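Local coordinates for protein-L-isoaspartate(D-aspartate) O-methyltransferase (Sulfolobus tokodaii, PDB 1VBF) that transfers a methyl group from S-adenosyl-L-methionine to L-isoaspartyl residues of proteins, probably serving the repair or degradation of damaged proteins, at the interface of chains A and B. Residues are numbered along the deposited sequence; one frame, centred on the assembly and turned at random. Chains: chain A/B, 231aa long hypothetical protein-L-isoaspartate O-methyltransferase.

Contact 1: the interface of chains A and B. Residues chain A 148-150, 152-153, 181, 200; chain B 127, 149-150, 153, 199-200.
The phenol ring of B:Tyr200 presents one face to A:Cys149, whose CB and SG lie above it toward the CE1 and CZ rim; A:Cys149 CB is 3.3 Å from B:Tyr200 CE1. From the opposite face, B:Leu199 of the same chain approaches the far rim, its CD1 3.4 Å from B:Tyr200 CE2. At the hydroxyl end, the side chain of A:Tyr152 crosses that of B:Tyr200 at about a right angle, its CD2 beside the phenol OH. By the local two-fold, A:Tyr200 also turns its ring toward B:Cys149, but more loosely, its CE1 3.8 Å from B:Cys149 CA. The other flat groups are the carboxylates of A:Glu153 and B:Glu153, which meet tip to tip in planes 25° apart. A:Glu153 OE1 and B:Glu153 OE2 are modelled 2.8 Å apart, in two carboxylates that would repel each other if both were charged; the flanking ammonium groups, or a shared proton, would probably ease this. A:Lys150 NZ forms a salt bridge to B:Glu153 OE2 at 2.6 Å, and B:Lys150 NZ binds A:Glu153 OE2 at 2.7 Å; both hydrogen bonds use the anti lone pair, at the outer edge of the carboxylate. Each lysine chain bends at chi2 (-53° in A:Lys150), and each also has the glutamate of its own helix turn within ionic range. An alanine at A:Glu153 would probably leave B:Lys150 without its partner across the interface and weaken the charge network on that side. Beside this network, SG of A:Cys149, anti to its backbone N (chi1 -172°), bonds to B:Cys149 SG at 2.1 Å. Farther out, A:Asn181 points its amide at the methyls of B:Leu127, with OD1 3.8 Å from CD2. The patch is thus a two-fold interface in which an inter-subunit disulfide, flanked chiefly by B:Tyr200 and bordered by crossed salt bridges, covalently ties two methyltransferase subunits together and is likely to contribute to the thermostability of the oligomer.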
ATOM      1  N   LEU A 148       9.548  28.042   7.710  1.00 37.23           N
ATOM      2  CA  LEU A 148       8.633  28.750   8.600  1.00 38.46           C
ATOM      3  C   LEU A 148       8.782  30.257   8.407  1.00 40.74           C
ATOM      4  O   LEU A 148       9.754  30.863   8.848  1.00 41.79           O
ATOM      5  CB  LEU A 148       8.922  28.398  10.053  1.00 38.74           C
ATOM      6  CG  LEU A 148       8.439  27.052  10.585  1.00 39.01           C
ATOM      7  CD1 LEU A 148       8.897  26.892  12.018  1.00 37.90           C
ATOM      8  CD2 LEU A 148       6.928  26.983  10.509  1.00 38.27           C
ATOM      9  N   CYS A 149       7.793  30.845   7.753  1.00 42.56           N
ATOM     10  CA  CYS A 149       7.739  32.265   7.426  1.00 45.21           C
ATOM     11  C   CYS A 149       7.901  33.254   8.583  1.00 44.28           C
ATOM     12  O   CYS A 149       8.782  34.099   8.550  1.00 44.53           O
ATOM     13  CB  CYS A 149       6.418  32.502   6.707  1.00 49.95           C
ATOM     14  SG  CYS A 149       6.031  34.107   5.925  1.00 57.59           S
ATOM     15  N   LYS A 150       7.055  33.162   9.599  1.00 43.06           N
ATOM     16  CA  LYS A 150       7.154  34.088  10.708  1.00 43.71           C
ATOM     17  C   LYS A 150       8.523  34.119  11.369  1.00 44.80           C
ATOM     18  O   LYS A 150       9.125  35.183  11.515  1.00 45.67           O
ATOM     19  CB  LYS A 150       6.079  33.788  11.738  1.00 44.00           C
ATOM     20  CG  LYS A 150       4.702  34.086  11.220  1.00 47.24           C
ATOM     21  CD  LYS A 150       4.635  35.501  10.700  1.00 51.25           C
ATOM     22  CE  LYS A 150       3.206  35.961  10.517  1.00 56.84           C
ATOM     23  NZ  LYS A 150       3.134  37.353   9.965  1.00 59.57           N
ATOM     24  N   TYR A 152      11.345  33.115  10.202  1.00 40.91           N
ATOM     25  CA  TYR A 152      12.298  33.590   9.194  1.00 40.41           C
ATOM     26  C   TYR A 152      12.223  35.113   9.017  1.00 42.03           C
ATOM     27  O   TYR A 152      13.241  35.781   8.848  1.00 41.54           O
ATOM     28  CB  TYR A 152      12.023  32.929   7.846  1.00 37.91           C
ATOM     29  CG  TYR A 152      12.969  33.364   6.759  1.00 36.96           C
ATOM     30  CD1 TYR A 152      14.287  32.914   6.738  1.00 36.78           C
ATOM     31  CD2 TYR A 152      12.557  34.241   5.755  1.00 37.17           C
ATOM     32  CE1 TYR A 152      15.176  33.318   5.753  1.00 36.21           C
ATOM     33  CE2 TYR A 152      13.435  34.654   4.763  1.00 36.44           C
ATOM     34  CZ  TYR A 152      14.748  34.187   4.769  1.00 37.79           C
ATOM     35  OH  TYR A 152      15.646  34.582   3.796  1.00 39.33           O
ATOM     36  N   GLU A 153      11.011  35.659   9.028  1.00 43.97           N
ATOM     37  CA  GLU A 153      10.845  37.096   8.891  1.00 46.30           C
ATOM     38  C   GLU A 153      11.493  37.785  10.086  1.00 47.28           C
ATOM     39  O   GLU A 153      12.142  38.810   9.945  1.00 49.67           O
ATOM     40  CB  GLU A 153       9.370  37.478   8.870  1.00 47.27           C
ATOM     41  CG  GLU A 153       8.580  36.932   7.705  1.00 51.64           C
ATOM     42  CD  GLU A 153       7.121  37.395   7.717  1.00 53.58           C
ATOM     43  OE1 GLU A 153       6.512  37.520   8.814  1.00 51.72           O
ATOM     44  OE2 GLU A 153       6.583  37.619   6.612  1.00 54.53           O
ATOM     45  N   ASN A 181      14.751  37.185   0.226  1.00 56.37           N
ATOM     46  CA  ASN A 181      13.838  36.111  -0.148  1.00 55.23           C
ATOM     47  C   ASN A 181      14.546  34.990  -0.896  1.00 55.48           C
ATOM     48  O   ASN A 181      13.922  34.278  -1.685  1.00 57.16           O
ATOM     49  CB  ASN A 181      12.687  36.645  -0.994  1.00 54.60           C
ATOM     50  CG  ASN A 181      11.615  37.333  -0.159  1.00 54.96           C
ATOM     51  OD1 ASN A 181      10.927  38.243  -0.634  1.00 56.48           O
ATOM     52  ND2 ASN A 181      11.471  36.906   1.090  1.00 51.88           N
ATOM     53  N   TYR A 200       0.684  28.031  10.905  1.00 32.51           N
ATOM     54  CA  TYR A 200       1.535  27.726   9.758  1.00 32.83           C
ATOM     55  C   TYR A 200       2.173  26.367   9.911  1.00 33.33           C
ATOM     56  O   TYR A 200       3.321  26.155   9.518  1.00 34.01           O
ATOM     57  CB  TYR A 200       2.607  28.806   9.592  1.00 33.73           C
ATOM     58  CG  TYR A 200       1.989  30.173   9.398  1.00 35.76           C
ATOM     59  CD1 TYR A 200       1.353  30.507   8.203  1.00 37.88           C
ATOM     60  CD2 TYR A 200       1.948  31.096  10.441  1.00 34.95           C
ATOM     61  CE1 TYR A 200       0.685  31.730   8.052  1.00 38.96           C
ATOM     62  CE2 TYR A 200       1.284  32.309  10.310  1.00 36.63           C
ATOM     63  CZ  TYR A 200       0.652  32.628   9.110  1.00 39.24           C
ATOM     64  OH  TYR A 200       0.014  33.850   8.959  1.00 39.34           O
TER
ATOM     65  N   LEU B 127       5.024  34.831  -2.429  1.00 34.29           N
ATOM     66  CA  LEU B 127       5.363  36.087  -1.782  1.00 36.86           C
ATOM     67  C   LEU B 127       4.173  37.032  -1.844  1.00 37.89           C
ATOM     68  O   LEU B 127       4.165  38.092  -1.206  1.00 37.93           O
ATOM     69  CB  LEU B 127       6.555  36.731  -2.488  1.00 37.19           C
ATOM     70  CG  LEU B 127       7.769  35.801  -2.548  1.00 40.16           C
ATOM     71  CD1 LEU B 127       8.845  36.376  -3.453  1.00 37.94           C
ATOM     72  CD2 LEU B 127       8.286  35.570  -1.130  1.00 38.81           C
ATOM     73  N   CYS B 149       1.552  32.589   4.150  1.00 38.17           N
ATOM     74  CA  CYS B 149       1.862  33.693   5.027  1.00 40.73           C
ATOM     75  C   CYS B 149       1.892  35.104   4.422  1.00 39.11           C
ATOM     76  O   CYS B 149       1.287  36.017   4.972  1.00 39.22           O
ATOM     77  CB  CYS B 149       3.181  33.322   5.662  1.00 47.15           C
ATOM     78  SG  CYS B 149       4.151  34.486   6.661  1.00 59.02           S
ATOM     79  N   LYS B 150       2.587  35.303   3.310  1.00 36.98           N
ATOM     80  CA  LYS B 150       2.635  36.637   2.712  1.00 36.54           C
ATOM     81  C   LYS B 150       1.239  37.126   2.297  1.00 37.01           C
ATOM     82  O   LYS B 150       0.817  38.222   2.675  1.00 36.62           O
ATOM     83  CB  LYS B 150       3.579  36.664   1.502  1.00 34.55           C
ATOM     84  CG  LYS B 150       5.007  36.404   1.847  1.00 31.69           C
ATOM     85  CD  LYS B 150       5.486  37.355   2.919  1.00 33.51           C
ATOM     86  CE  LYS B 150       6.958  37.132   3.204  1.00 34.96           C
ATOM     87  NZ  LYS B 150       7.536  38.120   4.153  1.00 36.64           N
ATOM     88  N   GLU B 153      -0.713  38.063   5.202  1.00 42.49           N
ATOM     89  CA  GLU B 153      -0.284  39.309   5.840  1.00 45.23           C
ATOM     90  C   GLU B 153      -0.786  40.491   5.023  1.00 44.41           C
ATOM     91  O   GLU B 153      -1.196  41.512   5.570  1.00 45.29           O
ATOM     92  CB  GLU B 153       1.244  39.407   5.941  1.00 49.05           C
ATOM     93  CG  GLU B 153       1.927  38.225   6.596  1.00 56.12           C
ATOM     94  CD  GLU B 153       3.450  38.351   6.598  1.00 59.89           C
ATOM     95  OE1 GLU B 153       4.045  38.683   5.536  1.00 60.05           O
ATOM     96  OE2 GLU B 153       4.046  38.099   7.673  1.00 61.98           O
ATOM     97  N   LEU B 199       9.323  30.001  -2.634  1.00 33.92           N
ATOM     98  CA  LEU B 199       9.917  30.044  -1.313  1.00 34.00           C
ATOM     99  C   LEU B 199       9.114  29.266  -0.273  1.00 34.61           C
ATOM    100  O   LEU B 199       9.668  28.443   0.453  1.00 34.54           O
ATOM    101  CB  LEU B 199      10.054  31.503  -0.861  1.00 33.38           C
ATOM    102  CG  LEU B 199      11.309  31.958  -0.112  1.00 32.68           C
ATOM    103  CD1 LEU B 199      10.945  33.143   0.753  1.00 31.75           C
ATOM    104  CD2 LEU B 199      11.858  30.859   0.767  1.00 33.30           C
ATOM    105  N   TYR B 200       7.809  29.530  -0.197  1.00 34.57           N
ATOM    106  CA  TYR B 200       6.961  28.852   0.780  1.00 32.75           C
ATOM    107  C   TYR B 200       6.148  27.739   0.150  1.00 32.13           C
ATOM    108  O   TYR B 200       5.039  27.431   0.588  1.00 32.55           O
ATOM    109  CB  TYR B 200       6.060  29.865   1.483  1.00 32.02           C
ATOM    110  CG  TYR B 200       6.861  30.901   2.240  1.00 33.93           C
ATOM    111  CD1 TYR B 200       7.450  30.599   3.463  1.00 35.71           C
ATOM    112  CD2 TYR B 200       7.116  32.157   1.692  1.00 35.10           C
ATOM    113  CE1 TYR B 200       8.283  31.519   4.120  1.00 36.39           C
ATOM    114  CE2 TYR B 200       7.944  33.080   2.334  1.00 36.33           C
ATOM    115  CZ  TYR B 200       8.529  32.753   3.546  1.00 36.64           C
ATOM    116  OH  TYR B 200       9.386  33.634   4.170  1.00 38.43           O
TER

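Contact 2: the interface of chains A and B. Residues chain A 203-204; chain B 165-167, 172, 174, 185.
Two consecutive loop residues of chain A, A:Tyr203 and A:Asp204, dock against side chains of three strands of chain B and the turn that follows one of them. The backbone carbonyl of A:Tyr203 receives the ammonium group of B:Lys172 in a hydrogen bond, O to NZ 2.5 Å. Next to it, A:Asp204 reaches the turn after strand 159-165, where its OD2 accepts the amide N-H of B:Val167 at 3.0 Å through the syn lone pair. That bond is bent, 138° at the hydrogen. The carboxylate also lies against the valine side chain, its CG 3.6 Å from B:Val167 CG2. The ring of A:Tyr203 lies over B:Ile165, which supports one face: CG2 is 3.8 Å from A:Tyr203 CG, and the CD1 methyl sits beneath the middle of the ring. At the ring's edges, the hydroxyl end of B:Tyr174 comes obliquely toward CD2, while B:Leu185 crosses at about a right angle and brings its CD1 to 3.6 Å from A:Tyr203 CE2. The tyrosine is therefore held by branched aliphatic groups and a second phenol rather than by a ring stack. Outside this first shell, B:Tyr174 steadies the lysine: B:Lys172 NZ donates to its phenol OH at 3.2 Å, so the ammonium is gripped from both chains. B:Lys172 bends at chi2 and chi3 (-57° at chi3), which directs its tip to the carbonyl. The ammonium also lies 4.5 Å from A:Asp204 OD2 and would probably feel its charge, though the two are not in contact. Strands 159-165, 171-177 and 184-191 set the positions of B:Ile165, B:Lys172, B:Tyr174 and B:Leu185. The patch anchors a chain A loop on the partner's sheet, combining backbone recognition with a seat for one aromatic ring, and so joins the two subunits of the oligomer.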
ATOM      1  N   TYR A 203      -1.679  20.647   8.158  1.00 35.11           N
ATOM      2  CA  TYR A 203      -3.130  20.586   8.084  1.00 34.61           C
ATOM      3  C   TYR A 203      -3.594  19.184   7.726  1.00 36.83           C
ATOM      4  O   TYR A 203      -4.788  18.915   7.713  1.00 37.40           O
ATOM      5  CB  TYR A 203      -3.671  21.615   7.079  1.00 32.48           C
ATOM      6  CG  TYR A 203      -3.704  23.030   7.630  1.00 29.63           C
ATOM      7  CD1 TYR A 203      -2.541  23.779   7.748  1.00 30.45           C
ATOM      8  CD2 TYR A 203      -4.882  23.577   8.125  1.00 27.39           C
ATOM      9  CE1 TYR A 203      -2.549  25.032   8.358  1.00 30.20           C
ATOM     10  CE2 TYR A 203      -4.908  24.820   8.732  1.00 27.52           C
ATOM     11  CZ  TYR A 203      -3.734  25.547   8.852  1.00 31.29           C
ATOM     12  OH  TYR A 203      -3.716  26.779   9.497  1.00 32.33           O
ATOM     13  N   ASP A 204      -2.658  18.291   7.414  1.00 40.61           N
ATOM     14  CA  ASP A 204      -2.999  16.887   7.117  1.00 44.60           C
ATOM     15  C   ASP A 204      -2.101  15.969   7.960  1.00 44.91           C
ATOM     16  O   ASP A 204      -1.021  16.372   8.361  1.00 43.92           O
ATOM     17  CB  ASP A 204      -2.873  16.516   5.609  1.00 46.25           C
ATOM     18  CG  ASP A 204      -2.094  17.540   4.783  1.00 49.51           C
ATOM     19  OD1 ASP A 204      -1.091  18.109   5.264  1.00 52.28           O
ATOM     20  OD2 ASP A 204      -2.478  17.759   3.616  1.00 50.47           O
TER
ATOM     21  N   ILE B 165      -5.155  23.885   0.816  1.00 36.14           N
ATOM     22  CA  ILE B 165      -4.007  23.566   1.654  1.00 36.70           C
ATOM     23  C   ILE B 165      -3.830  22.057   1.778  1.00 36.95           C
ATOM     24  O   ILE B 165      -4.772  21.326   2.082  1.00 39.21           O
ATOM     25  CB  ILE B 165      -4.144  24.135   3.089  1.00 36.28           C
ATOM     26  CG1 ILE B 165      -4.229  25.660   3.051  1.00 32.88           C
ATOM     27  CG2 ILE B 165      -2.941  23.687   3.943  1.00 35.62           C
ATOM     28  CD1 ILE B 165      -4.384  26.250   4.412  1.00 29.07           C
ATOM     29  N   GLY B 166      -2.618  21.588   1.544  1.00 36.77           N
ATOM     30  CA  GLY B 166      -2.385  20.174   1.682  1.00 36.56           C
ATOM     31  C   GLY B 166      -1.201  19.625   0.936  1.00 37.49           C
ATOM     32  O   GLY B 166      -0.881  20.061  -0.165  1.00 37.35           O
ATOM     33  N   VAL B 167      -0.511  18.695   1.584  1.00 39.17           N
ATOM     34  CA  VAL B 167       0.598  17.988   0.956  1.00 39.23           C
ATOM     35  C   VAL B 167      -0.217  16.770   0.496  1.00 40.58           C
ATOM     36  O   VAL B 167      -1.358  16.597   0.934  1.00 42.82           O
ATOM     37  CB  VAL B 167       1.677  17.614   2.004  1.00 37.81           C
ATOM     38  CG1 VAL B 167       2.399  18.853   2.446  1.00 35.62           C
ATOM     39  CG2 VAL B 167       1.047  16.969   3.217  1.00 36.45           C
ATOM     40  N   LYS B 172      -7.530  20.247   0.705  1.00 34.54           N
ATOM     41  CA  LYS B 172      -8.775  20.813   1.194  1.00 37.18           C
ATOM     42  C   LYS B 172      -8.848  22.281   0.801  1.00 37.44           C
ATOM     43  O   LYS B 172      -7.847  22.987   0.833  1.00 37.12           O
ATOM     44  CB  LYS B 172      -8.863  20.701   2.714  1.00 40.21           C
ATOM     45  CG  LYS B 172      -9.112  19.300   3.255  1.00 45.35           C
ATOM     46  CD  LYS B 172      -8.394  19.155   4.585  1.00 51.66           C
ATOM     47  CE  LYS B 172      -6.881  19.458   4.384  1.00 55.30           C
ATOM     48  NZ  LYS B 172      -6.097  19.622   5.648  1.00 57.17           N
ATOM     49  N   TYR B 174      -9.898  25.967   1.558  1.00 35.55           N
ATOM     50  CA  TYR B 174     -10.185  26.734   2.757  1.00 37.36           C
ATOM     51  C   TYR B 174     -10.580  28.181   2.528  1.00 37.66           C
ATOM     52  O   TYR B 174      -9.984  28.879   1.707  1.00 38.03           O
ATOM     53  CB  TYR B 174      -8.990  26.759   3.699  1.00 40.00           C
ATOM     54  CG  TYR B 174      -8.722  25.498   4.446  1.00 42.00           C
ATOM     55  CD1 TYR B 174      -7.926  24.495   3.899  1.00 42.53           C
ATOM     56  CD2 TYR B 174      -9.246  25.316   5.722  1.00 45.18           C
ATOM     57  CE1 TYR B 174      -7.658  23.339   4.608  1.00 44.76           C
ATOM     58  CE2 TYR B 174      -8.985  24.156   6.447  1.00 46.24           C
ATOM     59  CZ  TYR B 174      -8.192  23.177   5.883  1.00 46.29           C
ATOM     60  OH  TYR B 174      -7.944  22.034   6.597  1.00 48.98           O
ATOM     61  N   LEU B 185     -11.070  29.414   9.858  1.00 43.22           N
ATOM     62  CA  LEU B 185     -10.861  28.626   8.656  1.00 43.09           C
ATOM     63  C   LEU B 185     -12.020  27.686   8.470  1.00 42.91           C
ATOM     64  O   LEU B 185     -12.347  26.905   9.358  1.00 43.79           O
ATOM     65  CB  LEU B 185      -9.573  27.809   8.735  1.00 43.81           C
ATOM     66  CG  LEU B 185      -8.298  28.488   9.226  1.00 45.78           C
ATOM     67  CD1 LEU B 185      -7.103  27.728   8.698  1.00 47.04           C
ATOM     68  CD2 LEU B 185      -8.233  29.906   8.739  1.00 48.22           C
TER

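The centres of contact 1 and contact 2 lie about 17 Å apart on one two-fold interface; contact 1 straddles the two-fold at its disulfide, whereas contact 2 lies off it and recurs with the chains exchanged. They are connected through sequence: the chain A loop between strand 184-191 and helix 209-219 supplies A:Tyr200 to contact 1 and then A:Tyr203 and A:Asp204 to contact 2. In chain B, helix 149-154 of contact 1 leads on toward strand 159-165, which carries B:Ile165 of contact 2. Covalent and ionic joining at one place and loop docking at the other would together restrict rocking of the subunits within the six-chain assembly.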